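Local coordinates for protein HTH-type transcriptional regulator mcbR (Escherichia coli UMEA 3718-1, PDB 4P9F) that represses mcbA by binding its promoter region, preventing colanic acid overproduction and mucoidy, and is important for biofilm formation, at residues A[120-125]-A[162-167]; A[16-21]-A[152-157]; A[74-79]-A[208-213]. All coordinates share one frame; numbering follows the deposited sequence.

Interaction 1 of 3, residues A[120-125]-A[162-167]; sequences GDMEQI and YLYEAI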
loop_
_atom_site.group_PDB
_atom_site.type_symbol
_atom_site.label_atom_id
_atom_site.label_comp_id
_atom_site.label_asym_id
_atom_site.label_seq_id
_atom_site.Cartn_x
_atom_site.Cartn_y
_atom_site.Cartn_z
ATOM N N GLY A 120 11.060 -14.839 -27.143
ATOM C CA GLY A 120 10.906 -15.828 -26.089
ATOM C C GLY A 120 11.603 -15.428 -24.795
ATOM O O GLY A 120 11.992 -16.284 -23.994
ATOM N N ASP A 121 11.771 -14.123 -24.597
ATOM C CA ASP A 121 12.437 -13.594 -23.409
ATOM C C ASP A 121 11.441 -13.342 -22.269
ATOM O O ASP A 121 10.799 -12.290 -22.202
ATOM C CB ASP A 121 13.183 -12.307 -23.765
ATOM C CG ASP A 121 14.174 -11.895 -22.703
ATOM O OD1 ASP A 121 14.018 -12.308 -21.532
ATOM O OD2 ASP A 121 15.125 -11.163 -23.045
HETATM N N MSE A 122 11.319 -14.305 -21.364
HETATM C CA MSE A 122 10.249 -14.242 -20.384
HETATM C C MSE A 122 10.456 -13.076 -19.433
HETATM O O MSE A 122 9.500 -12.409 -19.059
HETATM C CB MSE A 122 10.135 -15.544 -19.598
HETATM C CG MSE A 122 9.077 -15.466 -18.480
HETATM SE SE MSE A 122 7.270 -15.236 -19.163
HETATM C CE MSE A 122 6.949 -17.072 -19.694
ATOM N N GLU A 123 11.703 -12.822 -19.045
ATOM C CA GLU A 123 11.976 -11.734 -18.107
ATOM C C GLU A 123 11.595 -10.365 -18.690
ATOM O O GLU A 123 10.993 -9.535 -18.011
ATOM C CB GLU A 123 13.442 -11.748 -17.684
ATOM C CG GLU A 123 13.753 -10.650 -16.692
ATOM C CD GLU A 123 15.223 -10.623 -16.308
ATOM O OE1 GLU A 123 15.969 -11.508 -16.775
ATOM O OE2 GLU A 123 15.630 -9.709 -15.561
ATOM N N GLN A 124 11.926 -10.163 -19.958
ATOM C CA GLN A 124 11.604 -8.937 -20.671
ATOM C C GLN A 124 10.101 -8.775 -20.875
ATOM O O GLN A 124 9.578 -7.670 -20.778
ATOM C CB GLN A 124 12.332 -8.926 -22.014
ATOM C CG GLN A 124 13.650 -8.193 -21.958
ATOM C CD GLN A 124 13.468 -6.710 -21.666
ATOM O OE1 GLN A 124 13.482 -6.274 -20.503
ATOM N NE2 GLN A 124 13.307 -5.921 -22.729
ATOM N N ILE A 125 9.403 -9.874 -21.132
ATOM C CA ILE A 125 7.941 -9.855 -21.194
ATOM C C ILE A 125 7.351 -9.346 -19.872
ATOM O O ILE A 125 6.475 -8.474 -19.828
ATOM C CB ILE A 125 7.364 -11.259 -21.474
ATOM C CG1 ILE A 125 7.741 -11.735 -22.880
ATOM C CG2 ILE A 125 5.833 -11.270 -21.266
ATOM C CD1 ILE A 125 7.274 -13.128 -23.175
ATOM N N TYR A 162 7.233 -19.040 -11.009
ATOM C CA TYR A 162 6.674 -20.174 -11.738
ATOM C C TYR A 162 6.722 -19.996 -13.260
ATOM O O TYR A 162 6.918 -20.959 -14.006
ATOM C CB TYR A 162 5.230 -20.377 -11.279
ATOM C CG TYR A 162 4.384 -21.276 -12.153
ATOM C CD1 TYR A 162 4.506 -22.664 -12.079
ATOM C CD2 TYR A 162 3.450 -20.745 -13.032
ATOM C CE1 TYR A 162 3.725 -23.486 -12.849
ATOM C CE2 TYR A 162 2.661 -21.567 -13.815
ATOM C CZ TYR A 162 2.805 -22.934 -13.723
ATOM O OH TYR A 162 2.023 -23.744 -14.507
ATOM N N LEU A 163 6.577 -18.756 -13.713
ATOM C CA LEU A 163 6.562 -18.443 -15.144
ATOM C C LEU A 163 7.830 -18.864 -15.892
ATOM O O LEU A 163 7.760 -19.332 -17.036
ATOM C CB LEU A 163 6.338 -16.941 -15.352
ATOM C CG LEU A 163 5.019 -16.397 -14.795
ATOM C CD1 LEU A 163 4.906 -14.884 -14.987
ATOM C CD2 LEU A 163 3.847 -17.120 -15.444
ATOM N N TYR A 164 8.981 -18.708 -15.249
ATOM C CA TYR A 164 10.234 -18.986 -15.919
ATOM C C TYR A 164 10.406 -20.472 -16.174
ATOM O O TYR A 164 10.912 -20.871 -17.219
ATOM C CB TYR A 164 11.410 -18.449 -15.094
ATOM C CG TYR A 164 11.423 -16.940 -15.009
ATOM C CD1 TYR A 164 11.967 -16.181 -16.034
ATOM C CD2 TYR A 164 10.881 -16.275 -13.912
ATOM C CE1 TYR A 164 11.979 -14.817 -15.978
ATOM C CE2 TYR A 164 10.888 -14.889 -13.840
ATOM C CZ TYR A 164 11.441 -14.166 -14.885
ATOM O OH TYR A 164 11.478 -12.792 -14.852
ATOM N N GLU A 165 9.897 -21.284 -15.261
ATOM C CA GLU A 165 10.130 -22.717 -15.314
ATOM C C GLU A 165 9.093 -23.430 -16.166
ATOM O O GLU A 165 9.416 -24.369 -16.896
ATOM C CB GLU A 165 10.138 -23.306 -13.900
ATOM N N ALA A 166 7.853 -22.961 -16.116
ATOM C CA ALA A 166 6.768 -23.760 -16.661
ATOM C C ALA A 166 6.051 -23.181 -17.874
ATOM O O ALA A 166 5.424 -23.925 -18.625
ATOM C CB ALA A 166 5.741 -24.009 -15.562
ATOM N N ILE A 167 6.144 -21.878 -18.086
ATOM C CA ILE A 167 5.350 -21.258 -19.145
ATOM C C ILE A 167 6.152 -21.021 -20.413
ATOM O O ILE A 167 7.206 -20.381 -20.380
ATOM C CB ILE A 167 4.733 -19.931 -18.682
ATOM C CG1 ILE A 167 3.877 -20.162 -17.440
ATOM C CG2 ILE A 167 3.922 -19.297 -19.804
ATOM C CD1 ILE A 167 2.797 -21.194 -17.617
#

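Interaction 2 of 3, residues A[16-21]-A[152-157]; sequences HQLSIG and LWVRMG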
loop_
_atom_site.group_PDB
_atom_site.type_symbol
_atom_site.label_atom_id
_atom_site.label_comp_id
_atom_site.label_asym_id
_atom_site.label_seq_id
_atom_site.Cartn_x
_atom_site.Cartn_y
_atom_site.Cartn_z
ATOM N N HIS A 16 12.838 -4.784 -7.776
ATOM C CA HIS A 16 12.704 -5.156 -9.179
ATOM C C HIS A 16 12.808 -6.672 -9.350
ATOM O O HIS A 16 11.953 -7.285 -9.981
ATOM C CB HIS A 16 13.761 -4.428 -10.027
ATOM C CG HIS A 16 13.618 -4.670 -11.500
ATOM N ND1 HIS A 16 14.319 -5.651 -12.163
ATOM C CD2 HIS A 16 12.786 -4.121 -12.419
ATOM C CE1 HIS A 16 13.970 -5.661 -13.440
ATOM N NE2 HIS A 16 13.038 -4.744 -13.619
ATOM N N GLN A 17 13.832 -7.273 -8.744
ATOM C CA GLN A 17 14.036 -8.721 -8.785
ATOM C C GLN A 17 12.831 -9.479 -8.217
ATOM O O GLN A 17 12.365 -10.442 -8.812
ATOM C CB GLN A 17 15.280 -9.108 -7.970
ATOM C CG GLN A 17 16.583 -8.581 -8.526
ATOM C CD GLN A 17 16.868 -9.114 -9.910
ATOM O OE1 GLN A 17 17.015 -8.350 -10.864
ATOM N NE2 GLN A 17 16.964 -10.431 -10.027
ATOM N N LEU A 18 12.317 -9.011 -7.078
ATOM C CA LEU A 18 11.134 -9.622 -6.461
ATOM C C LEU A 18 9.939 -9.501 -7.395
ATOM O O LEU A 18 9.289 -10.496 -7.682
ATOM C CB LEU A 18 10.828 -8.985 -5.102
ATOM C CG LEU A 18 11.752 -9.385 -3.944
ATOM C CD1 LEU A 18 11.557 -8.438 -2.767
ATOM C CD2 LEU A 18 11.503 -10.847 -3.494
ATOM N N SER A 19 9.716 -8.299 -7.925
ATOM C CA SER A 19 8.572 -7.982 -8.778
ATOM C C SER A 19 8.478 -8.798 -10.070
ATOM O O SER A 19 7.368 -9.140 -10.510
ATOM C CB SER A 19 8.598 -6.503 -9.169
ATOM O OG SER A 19 8.443 -5.694 -8.024
ATOM N N ILE A 20 9.621 -9.105 -10.675
ATOM C CA ILE A 20 9.618 -9.837 -11.947
ATOM C C ILE A 20 9.710 -11.354 -11.758
ATOM O O ILE A 20 9.850 -12.100 -12.729
ATOM C CB ILE A 20 10.769 -9.398 -12.862
ATOM C CG1 ILE A 20 12.115 -9.789 -12.239
ATOM C CG2 ILE A 20 10.677 -7.902 -13.167
ATOM C CD1 ILE A 20 13.319 -9.508 -13.135
ATOM N N GLY A 21 9.619 -11.801 -10.508
ATOM C CA GLY A 21 9.652 -13.222 -10.187
ATOM C C GLY A 21 11.019 -13.888 -10.260
ATOM O O GLY A 21 11.123 -15.118 -10.338
ATOM N N LEU A 152 2.510 -3.743 -4.039
ATOM C CA LEU A 152 1.736 -4.979 -4.173
ATOM C C LEU A 152 2.351 -5.912 -5.229
ATOM O O LEU A 152 2.318 -7.129 -5.081
ATOM C CB LEU A 152 0.284 -4.641 -4.492
ATOM C CG LEU A 152 -0.454 -3.991 -3.303
ATOM C CD1 LEU A 152 -1.783 -3.338 -3.735
ATOM C CD2 LEU A 152 -0.720 -5.036 -2.196
ATOM N N TRP A 153 2.949 -5.343 -6.272
ATOM C CA TRP A 153 3.664 -6.147 -7.261
ATOM C C TRP A 153 4.869 -6.853 -6.644
ATOM O O TRP A 153 5.216 -7.973 -7.032
ATOM C CB TRP A 153 4.135 -5.263 -8.411
ATOM C CG TRP A 153 3.039 -4.827 -9.344
ATOM C CD1 TRP A 153 1.747 -5.277 -9.380
ATOM C CD2 TRP A 153 3.133 -3.792 -10.337
ATOM N NE1 TRP A 153 1.041 -4.611 -10.364
ATOM C CE2 TRP A 153 1.871 -3.692 -10.963
ATOM C CE3 TRP A 153 4.175 -2.939 -10.764
ATOM C CZ2 TRP A 153 1.616 -2.782 -11.996
ATOM C CZ3 TRP A 153 3.921 -2.032 -11.792
ATOM C CH2 TRP A 153 2.653 -1.967 -12.400
ATOM N N VAL A 154 5.540 -6.162 -5.726
ATOM C CA VAL A 154 6.658 -6.747 -4.986
ATOM C C VAL A 154 6.169 -7.920 -4.135
ATOM O O VAL A 154 6.814 -8.954 -4.088
ATOM C CB VAL A 154 7.356 -5.712 -4.077
ATOM C CG1 VAL A 154 8.376 -6.402 -3.155
ATOM C CG2 VAL A 154 8.063 -4.621 -4.921
ATOM N N ARG A 155 5.024 -7.753 -3.477
ATOM C CA ARG A 155 4.450 -8.795 -2.614
ATOM C C ARG A 155 4.033 -10.035 -3.434
ATOM O O ARG A 155 4.269 -11.158 -3.028
ATOM C CB ARG A 155 3.234 -8.233 -1.849
ATOM C CG ARG A 155 3.579 -7.170 -0.818
ATOM C CD ARG A 155 4.399 -7.712 0.331
ATOM N NE ARG A 155 3.645 -8.508 1.310
ATOM C CZ ARG A 155 2.930 -7.955 2.297
ATOM N NH1 ARG A 155 2.832 -6.635 2.379
ATOM N NH2 ARG A 155 2.309 -8.705 3.188
HETATM N N MSE A 156 3.402 -9.831 -4.588
HETATM C CA MSE A 156 3.001 -10.988 -5.383
HETATM C C MSE A 156 4.154 -11.553 -6.200
HETATM O O MSE A 156 4.077 -12.694 -6.664
HETATM C CB MSE A 156 1.839 -10.648 -6.306
HETATM C CG MSE A 156 2.162 -9.714 -7.430
HETATM SE SE MSE A 156 0.540 -9.389 -8.502
HETATM C CE MSE A 156 0.353 -11.053 -9.304
ATOM N N GLY A 157 5.215 -10.759 -6.351
ATOM C CA GLY A 157 6.373 -11.114 -7.147
ATOM C C GLY A 157 6.891 -12.548 -7.124
ATOM O O GLY A 157 7.131 -13.115 -8.187
HETATM O O HOH W 1 4.875 -8.902 -9.536
#

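Interaction 3 of 3, residues A[74-79]-A[208-213]; sequences RQLDEI and ILYQQY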
loop_
_atom_site.group_PDB
_atom_site.type_symbol
_atom_site.label_atom_id
_atom_site.label_comp_id
_atom_site.label_asym_id
_atom_site.label_seq_id
_atom_site.Cartn_x
_atom_site.Cartn_y
_atom_site.Cartn_z
ATOM N N ARG A 74 -4.078 -18.200 -1.512
ATOM C CA ARG A 74 -4.812 -17.330 -0.614
ATOM C C ARG A 74 -4.198 -15.927 -0.574
ATOM O O ARG A 74 -4.914 -14.922 -0.654
ATOM C CB ARG A 74 -4.845 -17.949 0.786
ATOM C CG ARG A 74 -5.323 -17.002 1.854
ATOM C CD ARG A 74 -6.835 -16.948 1.880
ATOM N NE ARG A 74 -7.405 -18.106 2.557
ATOM C CZ ARG A 74 -7.838 -18.095 3.813
ATOM N NH1 ARG A 74 -7.769 -16.980 4.529
ATOM N NH2 ARG A 74 -8.343 -19.197 4.351
ATOM N N GLN A 75 -2.873 -15.855 -0.475
ATOM C CA GLN A 75 -2.196 -14.558 -0.430
ATOM C C GLN A 75 -2.237 -13.870 -1.794
ATOM O O GLN A 75 -2.458 -12.653 -1.878
ATOM C CB GLN A 75 -0.749 -14.702 0.043
ATOM C CG GLN A 75 -0.612 -15.080 1.517
ATOM C CD GLN A 75 -1.044 -16.517 1.792
ATOM O OE1 GLN A 75 -0.630 -17.442 1.090
ATOM N NE2 GLN A 75 -1.902 -16.704 2.797
ATOM N N LEU A 76 -2.022 -14.647 -2.857
ATOM C CA LEU A 76 -2.105 -14.111 -4.214
ATOM C C LEU A 76 -3.505 -13.585 -4.486
ATOM O O LEU A 76 -3.670 -12.529 -5.113
ATOM C CB LEU A 76 -1.754 -15.172 -5.258
ATOM C CG LEU A 76 -1.778 -14.688 -6.719
ATOM C CD1 LEU A 76 -0.775 -13.550 -6.963
ATOM C CD2 LEU A 76 -1.585 -15.845 -7.714
ATOM N N ASP A 77 -4.509 -14.306 -3.998
ATOM C CA ASP A 77 -5.908 -13.861 -4.096
ATOM C C ASP A 77 -6.108 -12.480 -3.489
ATOM O O ASP A 77 -6.680 -11.578 -4.107
ATOM C CB ASP A 77 -6.844 -14.840 -3.374
ATOM C CG ASP A 77 -7.264 -16.019 -4.237
ATOM O OD1 ASP A 77 -6.809 -16.116 -5.388
ATOM O OD2 ASP A 77 -8.043 -16.868 -3.746
ATOM N N GLU A 78 -5.666 -12.331 -2.246
ATOM C CA GLU A 78 -5.828 -11.059 -1.536
ATOM C C GLU A 78 -5.115 -9.894 -2.222
ATOM O O GLU A 78 -5.684 -8.804 -2.388
ATOM C CB GLU A 78 -5.347 -11.191 -0.095
ATOM C CG GLU A 78 -5.450 -9.872 0.661
ATOM C CD GLU A 78 -5.007 -9.981 2.114
ATOM O OE1 GLU A 78 -4.580 -11.075 2.541
ATOM O OE2 GLU A 78 -5.087 -8.961 2.822
ATOM N N ILE A 79 -3.862 -10.118 -2.604
ATOM C CA ILE A 79 -3.074 -9.111 -3.315
ATOM C C ILE A 79 -3.756 -8.708 -4.623
ATOM O O ILE A 79 -3.801 -7.523 -4.971
ATOM C CB ILE A 79 -1.652 -9.630 -3.622
ATOM C CG1 ILE A 79 -0.876 -9.801 -2.312
ATOM C CG2 ILE A 79 -0.915 -8.681 -4.588
ATOM C CD1 ILE A 79 0.441 -10.564 -2.456
ATOM N N ILE A 208 -2.917 -17.614 -15.574
ATOM C CA ILE A 208 -1.648 -18.287 -15.790
ATOM C C ILE A 208 -0.934 -18.573 -14.469
ATOM O O ILE A 208 -0.386 -19.662 -14.274
ATOM C CB ILE A 208 -0.733 -17.447 -16.697
ATOM C CG1 ILE A 208 -1.430 -17.171 -18.025
ATOM C CG2 ILE A 208 0.601 -18.159 -16.938
ATOM C CD1 ILE A 208 -0.658 -16.246 -18.917
ATOM N N LEU A 209 -0.943 -17.599 -13.564
ATOM C CA LEU A 209 -0.248 -17.771 -12.295
ATOM C C LEU A 209 -0.858 -18.878 -11.454
ATOM O O LEU A 209 -0.136 -19.577 -10.752
ATOM C CB LEU A 209 -0.246 -16.475 -11.477
ATOM C CG LEU A 209 0.516 -15.292 -12.059
ATOM C CD1 LEU A 209 0.554 -14.157 -11.054
ATOM C CD2 LEU A 209 1.937 -15.724 -12.457
ATOM N N TYR A 210 -2.177 -19.048 -11.530
ATOM C CA TYR A 210 -2.850 -20.023 -10.672
ATOM C C TYR A 210 -2.512 -21.452 -11.047
ATOM O O TYR A 210 -2.704 -22.356 -10.240
ATOM C CB TYR A 210 -4.367 -19.839 -10.708
ATOM C CG TYR A 210 -4.862 -18.781 -9.765
ATOM C CD1 TYR A 210 -4.152 -17.610 -9.596
ATOM C CD2 TYR A 210 -6.053 -18.935 -9.062
ATOM C CE1 TYR A 210 -4.594 -16.625 -8.752
ATOM C CE2 TYR A 210 -6.508 -17.942 -8.205
ATOM C CZ TYR A 210 -5.762 -16.785 -8.063
ATOM O OH TYR A 210 -6.158 -15.758 -7.235
ATOM N N GLN A 211 -1.962 -21.658 -12.241
ATOM C CA GLN A 211 -1.626 -23.016 -12.663
ATOM C C GLN A 211 -0.579 -23.639 -11.723
ATOM O O GLN A 211 -0.443 -24.852 -11.667
ATOM C CB GLN A 211 -1.086 -23.022 -14.094
ATOM C CG GLN A 211 -2.035 -22.504 -15.175
ATOM C CD GLN A 211 -1.354 -22.417 -16.551
ATOM O OE1 GLN A 211 -0.180 -22.774 -16.707
ATOM N NE2 GLN A 211 -2.086 -21.922 -17.542
ATOM N N GLN A 212 0.138 -22.812 -10.965
ATOM C CA GLN A 212 1.239 -23.327 -10.148
ATOM C C GLN A 212 0.769 -24.046 -8.888
ATOM O O GLN A 212 1.534 -24.801 -8.292
ATOM C CB GLN A 212 2.191 -22.199 -9.743
ATOM C CG GLN A 212 1.672 -21.250 -8.659
ATOM C CD GLN A 212 2.535 -20.010 -8.524
ATOM O OE1 GLN A 212 3.585 -20.028 -7.876
ATOM N NE2 GLN A 212 2.093 -18.917 -9.142
ATOM N N TYR A 213 -0.498 -23.853 -8.520
ATOM C CA TYR A 213 -1.040 -24.441 -7.298
ATOM C C TYR A 213 -1.759 -25.780 -7.543
ATOM O O TYR A 213 -2.204 -26.433 -6.597
ATOM C CB TYR A 213 -2.001 -23.453 -6.609
ATOM C CG TYR A 213 -1.379 -22.110 -6.319
ATOM C CD1 TYR A 213 -0.376 -21.978 -5.360
ATOM C CD2 TYR A 213 -1.814 -20.963 -6.973
ATOM C CE1 TYR A 213 0.204 -20.737 -5.086
ATOM C CE2 TYR A 213 -1.248 -19.721 -6.699
ATOM C CZ TYR A 213 -0.243 -19.614 -5.761
ATOM O OH TYR A 213 0.324 -18.392 -5.501
#

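Interaction 1 of 3, residues A[120-125]-A[162-167]
Met122, a selenomethionine in the first turn of helix 122-138, reaches across to Tyr164, Leu163 and Ile167 at the end of the short helix 161-166, joining two helix ends within the helical FCD domain of this GntR-family regulator. The tight half of the contact belongs to Met122. Met122 CG stands anti to the backbone N (chi1 176°) and lies 4.2 Å from the centroid of the Tyr164 ring, an off-centre CH-pi contact tilted 29° from the ring normal. The chain then bends twice, bringing Met122 CE to 3.4 Å from Ile167 O and 3.6 Å from Leu163 O. The CE methyl of Met122 thus lies against two backbone carbonyl oxygens at the C-terminal end of the helix, as well as against the Ile167 side chain. The other half, around Glu123, is looser and faces solvent. Glu123 CB sits in the plane of the Tyr164 ring, 3.6 Å from Tyr164 OH, while its extended carboxylate stands steeply to that ring. Tyr164 OH is hydrogen-bonded to Ile20 O, outside both segments. An alanine in place of Tyr164 would probably leave Ile20 O without this donor and open a gap beside Met122 CG and Glu123 CB. Just before the helix, Asp121 occupies the N-cap position, its OD1 weakly accepting from Gln124 N at 3.4 Å.

Interaction 2 of 3, residues A[16-21]-A[152-157]
A Schellman motif ends helix 6-19 with Gly21 as its positive-phi C-prime residue, and this turn packs on Gly157 at the end of helix 143-156, so that the first helix of the GntR-type DNA-binding region meets the FCD domain through two helix termini. The approach is close enough to bring backbone against backbone: the CA atoms of Ser19 and Gly157 are 4.2 Å apart. Leu18 O, which already accepts the Schellman bond from Gly21 N, also takes a CA-H...O contact from Gly157 CA at 3.0 Å. A second contact of this kind runs the other way, from Gly21 CA to Gly157 O at 3.2 Å. Gly157 suits the position because the direction a CB would take runs into Leu18 O.

No direct hydrogen bond joins the two segments. A water does the work instead, donating to Ser19 O at 2.7 Å and to Trp153 O at 2.7 Å, so that one molecule bridges a carbonyl from each helix. Beside this polar seam the side chains divide Val154 between them. Val154 CG1 meets Leu18 CD1 at 3.8 Å, the two side chains crossing obliquely, whereas Val154 CG2, beside the backbone N, faces Ser19 OG at 3.3 Å. That hydroxyl is hydrogen-bonded to Lys15 O, one turn back in its own helix.

Trp153 NE1 bonds Glu87 OE2 of helix 73-95, and His16 NE2 bonds Asn127 OD1 of helix 122-138. Arg155 forms a salt bridge with Glu147 of the second subunit, while Val154 touches Ala57 in the loop between helix 42-54 and strand 59-61.

Interaction 3 of 3, residues A[74-79]-A[208-213]
Two nitrogens of one residue grip Leu209 O, the carbonyl of a residue whose CB meets Leu76 CD2 across the contact. Gln212 NE2 donates to Leu209 O at 2.8 Å with an N-H...O angle of 160°, and Gln212 N reaches the same Leu209 O at 3.3 Å from the opposite face of the carbonyl plane. The side-chain amide also bonds Gly159 O, so NE2 serves two carbonyls and the amide is unlikely to turn easily. The aliphatic part of the Gln212 side chain is used as well: Gln212 CG lies 3.6 Å above the plane of the Tyr213 ring, over the centre.

The contact joins helix 73-95 to the end of helix 191-210, the last helix of the chain, followed by a short 3-10 segment at 211-212. Leu76 carries most of the apolar packing between them. Its CG is anti to the backbone N (chi1 -178°); beyond it, CD2 lies among Tyr210, Tyr213 and Leu209. Leu76 CD2 comes to 3.3 Å from Tyr210 CE1 and to 4.0 Å from Leu209 CB. Leu76 CD2 also lies at the edge of the Tyr213 ring, near its plane, 4.0 Å from Tyr213 CE2. The modelled closeness of Asp77 to the Tyr210 hydroxyl is doubtful. Tyr213 OH, 3.8 Å from Leu76 CB, is hydrogen-bonded to Val71 O, just ahead of helix 73-95.

How the interactions relate
The three contacts lie about 13 to 17 Å apart, centre to centre. In sequence their segments run 16-21, 74-79, 120-125, 152-157, 162-167 and 208-213, so interaction 2 interleaves with both others, whereas both segments of interaction 1 fall between those of interaction 3. Helices 143-156 and 161-166 are consecutive and tie interactions 2 and 1. Tyr162 packs on Gln212 and its OH makes a weak hydrogen bond with Gln211 OE1, joining interactions 1 and 3, and Met156 CE packs on both Leu209 CD1 and Leu76 CD1, linking interactions 2 and 3. Interaction 2 thus joins the first helix of the N-terminal DNA-binding region to the FCD helices, and interactions 2 and 3 also touch the second subunit.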